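Local coordinates for glycoside hydrolase family protein (Novosphingobium sp. PP1Y, PDB 6Q2F) that probably hydrolyses alpha-L-rhamnosides, releasing terminal rhamnose, with a (beta/alpha)8 barrel at its core, at residues L592-A597 with Y764-A769; N768-L773 with L803-K808; P684-K689 with F701-S706. One frame throughout, in Å; residues are numbered along the deposited sequence.

Contact 1: L592-A597 with Y764-A769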
loop_
_atom_site.group_PDB
_atom_site.type_symbol
_atom_site.label_atom_id
_atom_site.label_comp_id
_atom_site.label_asym_id
_atom_site.label_seq_id
_atom_site.Cartn_x
_atom_site.Cartn_y
_atom_site.Cartn_z
ATOM N N LEU A 592 4.044 13.026 1.225
ATOM C CA LEU A 592 2.957 13.684 0.516
ATOM C C LEU A 592 2.687 12.967 -0.794
ATOM O O LEU A 592 3.572 12.348 -1.396
ATOM C CB LEU A 592 3.283 15.154 0.240
ATOM C CG LEU A 592 3.406 15.987 1.513
ATOM C CD1 LEU A 592 3.892 17.409 1.195
ATOM C CD2 LEU A 592 2.032 16.004 2.239
ATOM N N GLY A 593 1.451 13.064 -1.237
ATOM C CA GLY A 593 1.038 12.449 -2.483
ATOM C C GLY A 593 -0.325 11.810 -2.341
ATOM O O GLY A 593 -0.769 11.449 -1.250
ATOM N N ASP A 594 -1.004 11.674 -3.469
ATOM C CA ASP A 594 -2.283 10.997 -3.542
ATOM C C ASP A 594 -2.081 9.623 -4.169
ATOM O O ASP A 594 -1.544 9.526 -5.273
ATOM C CB ASP A 594 -3.278 11.807 -4.364
ATOM C CG ASP A 594 -4.600 11.079 -4.500
ATOM O OD1 ASP A 594 -5.353 11.088 -3.518
ATOM O OD2 ASP A 594 -4.843 10.474 -5.555
ATOM N N ASP A 595 -2.544 8.571 -3.490
ATOM C CA ASP A 595 -2.205 7.228 -3.959
ATOM C C ASP A 595 -3.066 6.739 -5.122
ATOM O O ASP A 595 -2.778 5.668 -5.661
ATOM C CB ASP A 595 -2.217 6.201 -2.802
ATOM C CG ASP A 595 -3.434 6.293 -1.897
ATOM O OD1 ASP A 595 -4.301 7.172 -2.094
ATOM O OD2 ASP A 595 -3.502 5.474 -0.953
HETATM N N MSE A 596 -4.081 7.486 -5.545
HETATM C CA MSE A 596 -4.689 7.215 -6.852
HETATM C C MSE A 596 -3.907 7.920 -7.949
HETATM O O MSE A 596 -3.589 7.335 -8.976
HETATM C CB MSE A 596 -6.171 7.628 -6.897
HETATM C CG MSE A 596 -7.038 6.673 -6.076
HETATM SE SE MSE A 596 -8.948 7.011 -6.367
HETATM C CE MSE A 596 -9.075 6.625 -8.235
ATOM N N ALA A 597 -3.597 9.191 -7.720
ATOM C CA ALA A 597 -2.882 9.952 -8.739
ATOM C C ALA A 597 -1.529 9.318 -9.021
ATOM O O ALA A 597 -1.108 9.202 -10.173
ATOM C CB ALA A 597 -2.728 11.406 -8.280
ATOM N N TYR A 764 -13.333 4.560 -5.290
ATOM C CA TYR A 764 -12.905 5.879 -4.857
ATOM C C TYR A 764 -12.620 6.741 -6.081
ATOM O O TYR A 764 -12.134 6.248 -7.105
ATOM C CB TYR A 764 -11.643 5.803 -4.011
ATOM C CG TYR A 764 -11.837 5.172 -2.666
ATOM C CD1 TYR A 764 -12.677 5.755 -1.726
ATOM C CD2 TYR A 764 -11.165 4.008 -2.320
ATOM C CE1 TYR A 764 -12.847 5.195 -0.473
ATOM C CE2 TYR A 764 -11.327 3.445 -1.067
ATOM C CZ TYR A 764 -12.166 4.040 -0.153
ATOM O OH TYR A 764 -12.332 3.468 1.077
ATOM N N ILE A 765 -12.923 8.036 -5.973
ATOM C CA ILE A 765 -12.511 9.027 -6.966
ATOM C C ILE A 765 -11.785 10.138 -6.230
ATOM O O ILE A 765 -12.204 10.549 -5.140
ATOM C CB ILE A 765 -13.691 9.610 -7.778
ATOM C CG1 ILE A 765 -14.743 10.235 -6.867
ATOM C CG2 ILE A 765 -14.346 8.554 -8.621
ATOM C CD1 ILE A 765 -15.769 11.084 -7.658
ATOM N N ASN A 766 -10.677 10.597 -6.803
ATOM C CA ASN A 766 -9.913 11.706 -6.268
ATOM C C ASN A 766 -10.227 12.968 -7.066
ATOM O O ASN A 766 -11.126 12.992 -7.921
ATOM C CB ASN A 766 -8.415 11.363 -6.273
ATOM C CG ASN A 766 -7.843 11.218 -7.680
ATOM O OD1 ASN A 766 -8.583 11.130 -8.660
ATOM N ND2 ASN A 766 -6.511 11.162 -7.776
ATOM N N PHE A 767 -9.495 14.047 -6.780
ATOM C CA PHE A 767 -9.780 15.314 -7.444
ATOM C C PHE A 767 -9.630 15.186 -8.955
ATOM O O PHE A 767 -10.493 15.653 -9.706
ATOM C CB PHE A 767 -8.873 16.409 -6.869
ATOM C CG PHE A 767 -8.941 17.733 -7.604
ATOM C CD1 PHE A 767 -9.847 18.717 -7.221
ATOM C CD2 PHE A 767 -8.069 17.998 -8.650
ATOM C CE1 PHE A 767 -9.899 19.947 -7.886
ATOM C CE2 PHE A 767 -8.101 19.235 -9.333
ATOM C CZ PHE A 767 -9.010 20.212 -8.939
ATOM N N ASN A 768 -8.562 14.533 -9.423
ATOM C CA ASN A 768 -8.345 14.415 -10.868
ATOM C C ASN A 768 -9.469 13.632 -11.533
ATOM O O ASN A 768 -9.977 14.026 -12.587
ATOM C CB ASN A 768 -7.010 13.737 -11.194
ATOM C CG ASN A 768 -6.816 13.577 -12.713
ATOM O OD1 ASN A 768 -7.180 12.548 -13.303
ATOM N ND2 ASN A 768 -6.303 14.621 -13.355
ATOM N N ALA A 769 -9.840 12.490 -10.953
ATOM C CA ALA A 769 -10.945 11.721 -11.511
ATOM C C ALA A 769 -12.229 12.543 -11.509
ATOM O O ALA A 769 -12.943 12.582 -12.510
ATOM C CB ALA A 769 -11.126 10.414 -10.739
#
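Asp594 and Asn766 point at each other across this contact, their chains crossing obliquely with the carboxylate and amide planes 32° apart. The bond between them runs from Asn766 ND2 to Asp594 OD2 at 2.9 Å; its donor keeps close to the plane of its own amide but meets the oxygen from above the carboxylate plane. That approach leaves the anti lone pair of Asp594 OD2 to Ala597 N, 2.8 Å away and nearly straight at 161°, which makes an Asx motif of residues 594-597. Met596 N adds a weak third bond to the same oxygen, while Asp594 OD1 is taken by Tyr738 OH. Asn766 is fixed from both ends of its amide. With CG in the crowded position between backbone N and carbonyl carbon (chi1 66°), Asn766 OD1 accepts from Ala769 N at 2.9 Å, the capping bond of the helix that follows, and ND2 faces Asp594, so the amide rotation is set by a helix end and a carboxylate. An alanine in place of Asp594 would probably loosen the 594-597 turn and leave the Asn766 amide without its cross-contact acceptor. Beside this polar pair lies Met596, present as selenomethionine. Its first two torsions carry Met596 SE to 3.8 Å from Tyr764 CB, and the bend at chi3 turns CE to 3.3 Å from Tyr764 O, while Met596 CB lies 3.7 Å from Asn766 ND2. Val632 and Leu635 of helix 620-636 and Leu744 of helix 744-747 also pack on Met596, and Ala597 touches helix 543-575. The contact thus fits the loop between barrel strands 579-582 and 604-610 against the junction of strand 762-765 and helix 767-773.

Contact 2: N768-L773 with L803-K808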
loop_
_atom_site.group_PDB
_atom_site.type_symbol
_atom_site.label_atom_id
_atom_site.label_comp_id
_atom_site.label_asym_id
_atom_site.label_seq_id
_atom_site.Cartn_x
_atom_site.Cartn_y
_atom_site.Cartn_z
ATOM N N ASN A 768 -8.562 14.533 -9.423
ATOM C CA ASN A 768 -8.345 14.415 -10.868
ATOM C C ASN A 768 -9.469 13.632 -11.533
ATOM O O ASN A 768 -9.977 14.026 -12.587
ATOM C CB ASN A 768 -7.010 13.737 -11.194
ATOM C CG ASN A 768 -6.816 13.577 -12.713
ATOM O OD1 ASN A 768 -7.180 12.548 -13.303
ATOM N ND2 ASN A 768 -6.303 14.621 -13.355
ATOM N N ALA A 769 -9.840 12.490 -10.953
ATOM C CA ALA A 769 -10.945 11.721 -11.511
ATOM C C ALA A 769 -12.229 12.543 -11.509
ATOM O O ALA A 769 -12.943 12.582 -12.510
ATOM C CB ALA A 769 -11.126 10.414 -10.739
ATOM N N LEU A 770 -12.528 13.216 -10.399
ATOM C CA LEU A 770 -13.725 14.054 -10.340
ATOM C C LEU A 770 -13.742 15.082 -11.467
ATOM O O LEU A 770 -14.754 15.244 -12.162
ATOM C CB LEU A 770 -13.821 14.755 -8.980
ATOM C CG LEU A 770 -14.870 15.870 -8.890
ATOM C CD1 LEU A 770 -16.291 15.326 -9.079
ATOM C CD2 LEU A 770 -14.768 16.639 -7.576
ATOM N N THR A 771 -12.614 15.756 -11.690
ATOM C CA THR A 771 -12.596 16.936 -12.547
ATOM C C THR A 771 -12.205 16.661 -13.995
ATOM O O THR A 771 -12.388 17.547 -14.838
ATOM C CB THR A 771 -11.641 17.992 -11.986
ATOM O OG1 THR A 771 -10.317 17.457 -11.928
ATOM C CG2 THR A 771 -12.081 18.426 -10.594
ATOM N N GLU A 772 -11.684 15.475 -14.314
ATOM C CA GLU A 772 -11.194 15.195 -15.659
ATOM C C GLU A 772 -11.848 14.002 -16.337
ATOM O O GLU A 772 -11.840 13.942 -17.570
ATOM C CB GLU A 772 -9.679 14.941 -15.638
ATOM C CG GLU A 772 -8.849 16.062 -15.013
ATOM C CD GLU A 772 -8.717 17.273 -15.923
ATOM O OE1 GLU A 772 -8.992 17.141 -17.139
ATOM O OE2 GLU A 772 -8.332 18.353 -15.424
ATOM N N LEU A 773 -12.383 13.043 -15.583
ATOM C CA LEU A 773 -12.890 11.803 -16.160
ATOM C C LEU A 773 -14.410 11.773 -16.273
ATOM O O LEU A 773 -14.946 11.319 -17.287
ATOM C CB LEU A 773 -12.449 10.595 -15.323
ATOM C CG LEU A 773 -10.941 10.322 -15.228
ATOM C CD1 LEU A 773 -10.664 9.063 -14.425
ATOM C CD2 LEU A 773 -10.308 10.253 -16.631
ATOM N N LEU A 803 -12.604 25.443 -4.462
ATOM C CA LEU A 803 -13.534 26.003 -5.435
ATOM C C LEU A 803 -13.487 25.212 -6.733
ATOM O O LEU A 803 -14.526 24.921 -7.328
ATOM C CB LEU A 803 -13.232 27.485 -5.689
ATOM C CG LEU A 803 -14.139 28.112 -6.760
ATOM C CD1 LEU A 803 -15.614 27.980 -6.383
ATOM C CD2 LEU A 803 -13.787 29.571 -6.991
ATOM N N ALA A 804 -12.284 24.830 -7.166
ATOM C CA ALA A 804 -12.127 24.050 -8.389
ATOM C C ALA A 804 -12.906 22.741 -8.320
ATOM O O ALA A 804 -13.559 22.342 -9.290
ATOM C CB ALA A 804 -10.640 23.766 -8.641
ATOM N N ALA A 805 -12.833 22.039 -7.187
ATOM C CA ALA A 805 -13.614 20.815 -7.054
ATOM C C ALA A 805 -15.093 21.142 -7.021
ATOM O O ALA A 805 -15.900 20.468 -7.663
ATOM C CB ALA A 805 -13.214 20.039 -5.793
ATOM N N LEU A 806 -15.468 22.175 -6.263
ATOM C CA LEU A 806 -16.884 22.500 -6.112
ATOM C C LEU A 806 -17.492 22.912 -7.446
ATOM O O LEU A 806 -18.636 22.547 -7.762
ATOM C CB LEU A 806 -17.044 23.601 -5.071
ATOM C CG LEU A 806 -18.469 24.037 -4.748
ATOM C CD1 LEU A 806 -19.264 22.863 -4.197
ATOM C CD2 LEU A 806 -18.411 25.156 -3.726
ATOM N N ARG A 807 -16.725 23.658 -8.248
ATOM C CA ARG A 807 -17.166 24.042 -9.583
ATOM C C ARG A 807 -17.515 22.820 -10.417
ATOM O O ARG A 807 -18.572 22.763 -11.056
ATOM C CB ARG A 807 -16.075 24.841 -10.282
ATOM C CG ARG A 807 -16.061 26.323 -9.943
ATOM C CD ARG A 807 -14.736 26.942 -10.416
ATOM N NE ARG A 807 -14.790 28.397 -10.408
ATOM C CZ ARG A 807 -13.754 29.177 -10.677
ATOM N NH1 ARG A 807 -12.580 28.629 -10.964
ATOM N NH2 ARG A 807 -13.897 30.497 -10.659
ATOM N N LYS A 808 -16.611 21.842 -10.447
ATOM C CA LYS A 808 -16.854 20.657 -11.255
ATOM C C LYS A 808 -18.038 19.873 -10.719
ATOM O O LYS A 808 -18.867 19.372 -11.485
ATOM C CB LYS A 808 -15.609 19.775 -11.300
ATOM C CG LYS A 808 -15.706 18.735 -12.392
ATOM C CD LYS A 808 -15.580 19.375 -13.782
ATOM C CE LYS A 808 -16.054 18.415 -14.871
ATOM N NZ LYS A 808 -15.814 18.920 -16.258
#
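Thr771 and Lys808 make the closest approach of the two helices, their CA atoms 5.8 Å apart and their side chains crossing obliquely. The methyl does the touching on the threonine side, with Thr771 CG2 3.8 Å from Lys808 CB. Further along, Lys808 CG sits 3.6 Å from Thr771 CA and equally near the carbonyl oxygen of Leu770. Lys808 starts with CG anti to its backbone N and then turns at chi2 (71°), so that its CD and CE run past the neighbouring carbonyl, CD lying 3.8 Å from Thr771 O. This is contact of the aliphatic part of the lysine with backbone; no hydrogen bond crosses between the segments. The second point of contact is smaller and wholly apolar in its side chains: Leu770 CD2 reaches Ala805 CB at 4.1 Å, the short alanine letting a leucine branch come up to the helix backbone. What positions these groups lies one shell out. Thr771 OG1 bonds to the carbonyl oxygen of Phe767 a turn earlier, which fixes chi1 and directs CG2 to Lys808. Here the helix is already irregular: Asn768 O receives weak bonds from both Thr771 N and Glu772 N, and a wider pi-type turn spans 769-773. Phe767 packs on Ala804 and Ala805, continuing the interface toward the start of helix 767-773. The short axes pass 9.4 Å apart at an angle of 49°. Each helix follows a strand of one mixed sheet, 762-765 and 788-794 respectively, and helix 803-814 leads on to the parallel strand 818-820, a beta-alpha-beta crossover. Neighbouring helices on such a parallel core, ordered 762-765, 734-737, 788-794, 818-820, 860-863, are consistent with a Rossmann-like alpha/beta domain.

Contact 3: P684-K689 with F701-S706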
loop_
_atom_site.group_PDB
_atom_site.type_symbol
_atom_site.label_atom_id
_atom_site.label_comp_id
_atom_site.label_asym_id
_atom_site.label_seq_id
_atom_site.Cartn_x
_atom_site.Cartn_y
_atom_site.Cartn_z
ATOM N N PRO A 684 19.637 -20.972 -6.446
ATOM C CA PRO A 684 20.854 -21.106 -7.268
ATOM C C PRO A 684 21.445 -22.504 -7.291
ATOM O O PRO A 684 22.143 -22.831 -8.259
ATOM C CB PRO A 684 21.826 -20.127 -6.608
ATOM C CG PRO A 684 21.454 -20.253 -5.163
ATOM C CD PRO A 684 19.914 -20.247 -5.200
ATOM N N VAL A 685 21.206 -23.323 -6.269
ATOM C CA VAL A 685 21.754 -24.673 -6.179
ATOM C C VAL A 685 20.660 -25.584 -5.633
ATOM O O VAL A 685 19.799 -25.152 -4.863
ATOM C CB VAL A 685 23.028 -24.736 -5.290
ATOM C CG1 VAL A 685 24.128 -23.838 -5.849
ATOM C CG2 VAL A 685 22.717 -24.308 -3.876
ATOM N N ASP A 686 20.691 -26.852 -6.036
ATOM C CA ASP A 686 19.596 -27.751 -5.681
ATOM C C ASP A 686 19.751 -28.401 -4.305
ATOM O O ASP A 686 18.731 -28.755 -3.702
ATOM C CB ASP A 686 19.436 -28.849 -6.745
ATOM C CG ASP A 686 19.141 -28.285 -8.139
ATOM O OD1 ASP A 686 18.755 -27.106 -8.241
ATOM O OD2 ASP A 686 19.286 -29.024 -9.134
ATOM N N ASP A 687 20.978 -28.514 -3.778
ATOM C CA ASP A 687 21.240 -29.395 -2.634
ATOM C C ASP A 687 20.642 -28.864 -1.337
ATOM O O ASP A 687 20.203 -29.649 -0.491
ATOM C CB ASP A 687 22.746 -29.613 -2.453
ATOM C CG ASP A 687 23.555 -28.299 -2.503
ATOM O OD1 ASP A 687 22.979 -27.209 -2.328
ATOM O OD2 ASP A 687 24.785 -28.363 -2.711
ATOM N N LYS A 688 20.619 -27.549 -1.149
ATOM C CA LYS A 688 20.164 -26.976 0.114
ATOM C C LYS A 688 18.644 -26.828 0.083
ATOM O O LYS A 688 18.105 -25.995 -0.656
ATOM C CB LYS A 688 20.873 -25.651 0.378
ATOM C CG LYS A 688 22.285 -25.897 0.976
ATOM C CD LYS A 688 23.064 -24.630 1.188
ATOM C CE LYS A 688 24.417 -24.942 1.864
ATOM N NZ LYS A 688 25.307 -25.756 0.989
ATOM N N LYS A 689 17.954 -27.652 0.870
ATOM C CA LYS A 689 16.485 -27.604 0.921
ATOM C C LYS A 689 16.034 -27.303 2.347
ATOM O O LYS A 689 16.596 -27.850 3.286
ATOM C CB LYS A 689 15.876 -28.924 0.437
ATOM C CG LYS A 689 16.306 -29.359 -0.955
ATOM C CD LYS A 689 16.084 -30.859 -1.143
ATOM C CE LYS A 689 16.923 -31.402 -2.306
ATOM N NZ LYS A 689 16.466 -30.811 -3.603
ATOM N N PHE A 701 7.610 -19.443 -2.037
ATOM C CA PHE A 701 6.955 -20.121 -3.158
ATOM C C PHE A 701 7.930 -20.270 -4.327
ATOM O O PHE A 701 7.872 -19.543 -5.316
ATOM C CB PHE A 701 5.710 -19.330 -3.551
ATOM C CG PHE A 701 4.863 -19.991 -4.585
ATOM C CD1 PHE A 701 4.393 -21.280 -4.389
ATOM C CD2 PHE A 701 4.502 -19.310 -5.733
ATOM C CE1 PHE A 701 3.577 -21.886 -5.342
ATOM C CE2 PHE A 701 3.702 -19.908 -6.687
ATOM C CZ PHE A 701 3.235 -21.196 -6.489
ATOM N N ASN A 702 8.849 -21.235 -4.205
ATOM C CA ASN A 702 9.791 -21.536 -5.282
ATOM C C ASN A 702 9.907 -23.052 -5.424
ATOM O O ASN A 702 9.185 -23.817 -4.774
ATOM C CB ASN A 702 11.162 -20.872 -5.064
ATOM C CG ASN A 702 11.885 -21.367 -3.800
ATOM O OD1 ASN A 702 11.654 -22.475 -3.303
ATOM N ND2 ASN A 702 12.771 -20.527 -3.279
ATOM N N ARG A 703 10.809 -23.494 -6.303
ATOM C CA ARG A 703 10.873 -24.906 -6.667
ATOM C C ARG A 703 11.364 -25.796 -5.538
ATOM O O ARG A 703 11.239 -27.027 -5.640
ATOM C CB ARG A 703 11.771 -25.093 -7.880
ATOM C CG ARG A 703 13.226 -24.619 -7.712
ATOM C CD ARG A 703 13.921 -24.858 -9.016
ATOM N NE ARG A 703 15.255 -24.270 -9.066
ATOM C CZ ARG A 703 16.350 -24.971 -8.822
ATOM N NH1 ARG A 703 16.228 -26.259 -8.508
ATOM N NH2 ARG A 703 17.541 -24.389 -8.872
ATOM N N GLN A 704 11.929 -25.214 -4.484
ATOM C CA GLN A 704 12.320 -25.957 -3.297
ATOM C C GLN A 704 11.179 -26.124 -2.296
ATOM O O GLN A 704 11.322 -26.898 -1.347
ATOM C CB GLN A 704 13.504 -25.253 -2.605
ATOM C CG GLN A 704 14.772 -25.111 -3.457
ATOM C CD GLN A 704 15.474 -26.431 -3.728
ATOM O OE1 GLN A 704 14.873 -27.399 -4.174
ATOM N NE2 GLN A 704 16.767 -26.463 -3.466
ATOM N N GLU A 705 10.059 -25.399 -2.455
ATOM C CA GLU A 705 8.918 -25.626 -1.570
ATOM C C GLU A 705 8.550 -27.108 -1.573
ATOM O O GLU A 705 8.670 -27.788 -2.595
ATOM C CB GLU A 705 7.728 -24.752 -2.005
ATOM C CG GLU A 705 6.451 -24.833 -1.132
ATOM C CD GLU A 705 6.679 -24.508 0.344
ATOM O OE1 GLU A 705 7.206 -25.374 1.077
ATOM O OE2 GLU A 705 6.312 -23.402 0.789
ATOM N N SER A 706 8.126 -27.620 -0.414
ATOM C CA SER A 706 7.876 -29.058 -0.297
ATOM C C SER A 706 6.774 -29.511 -1.251
ATOM O O SER A 706 6.886 -30.562 -1.893
ATOM C CB SER A 706 7.525 -29.424 1.148
ATOM O OG SER A 706 6.598 -28.512 1.698
#
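Two consecutive residues reach across with different torsions. Arg703 puts CG in the crowded position between backbone N and carbonyl carbon (chi1 59°) and then runs extended to NE, whereas Gln704 has CG beside its backbone N and folds at chi2 (-69°). Both chains thereby arrive at Asp686, the arginine at its carboxylate and the glutamine at its main chain. Asp686 OD1 lies at the edge of the guanidinium, 2.7 Å from Arg703 NH1 in a salt bridge, with a weaker bond from NH2 at 3.0 Å. The two flat groups stand 86° apart, so the edge of the guanidinium meets a single oxygen from above the carboxylate plane instead of pairing side by side with both. Gln704 NE2, with its acceptor almost exactly in the amide plane, donates to Asp686 O at 3.0 Å. Asp686 O takes a second bond, from Lys689 NZ at 3.1 Å, both donors coming from above the carbonyl plane. Lys688 O, also 3.1 Å from Gln704 NE2, brings a further carbonyl close to the buried amide. Holding Arg703 and Gln704 in place is a type I turn from Asn702 to Glu705, closed by Glu705 N to Asn702 O at 2.9 Å; Asn702 OD1 also accepts from Gln704 N at 3.0 Å, an Asx turn. Both partners of the salt bridge also pair with helix 68-81, Lys73 with Asp686 OD2 and Asp74 with Arg703 NE, an alternating network that would be expected to favour the ionised forms. One loop links strand 674-677 to strand 690-691 and the other leads from strand 697-698 to helix 712-726; they are joined beside barrel helix 68-81, with Trp1098 and Trp1115 of the C-terminal part reaching Gln704, Lys688 and Lys689.

From the N terminus, residues 592-597 open contact 1 in a loop of the barrel. Before that loop closes, contact 3 forms and completes itself: 684-689 meets 701-706 only 12 residues on, so it is nested inside contact 1, though their centres are about 42 Å apart. The chain then reaches 764-769, closing contact 1, and contact 2 opens at once on the same helix, sharing Asn768 and Ala769 and closing at 803-808. Contacts 1 and 2 also touch, Phe767 CE1 lying 3.7 Å from Ala805 N. Together they tie a barrel loop to the following alpha/beta sheet domain, while contact 3 lies on the other side of the chain's centre from contact 2, beside the C-terminal part.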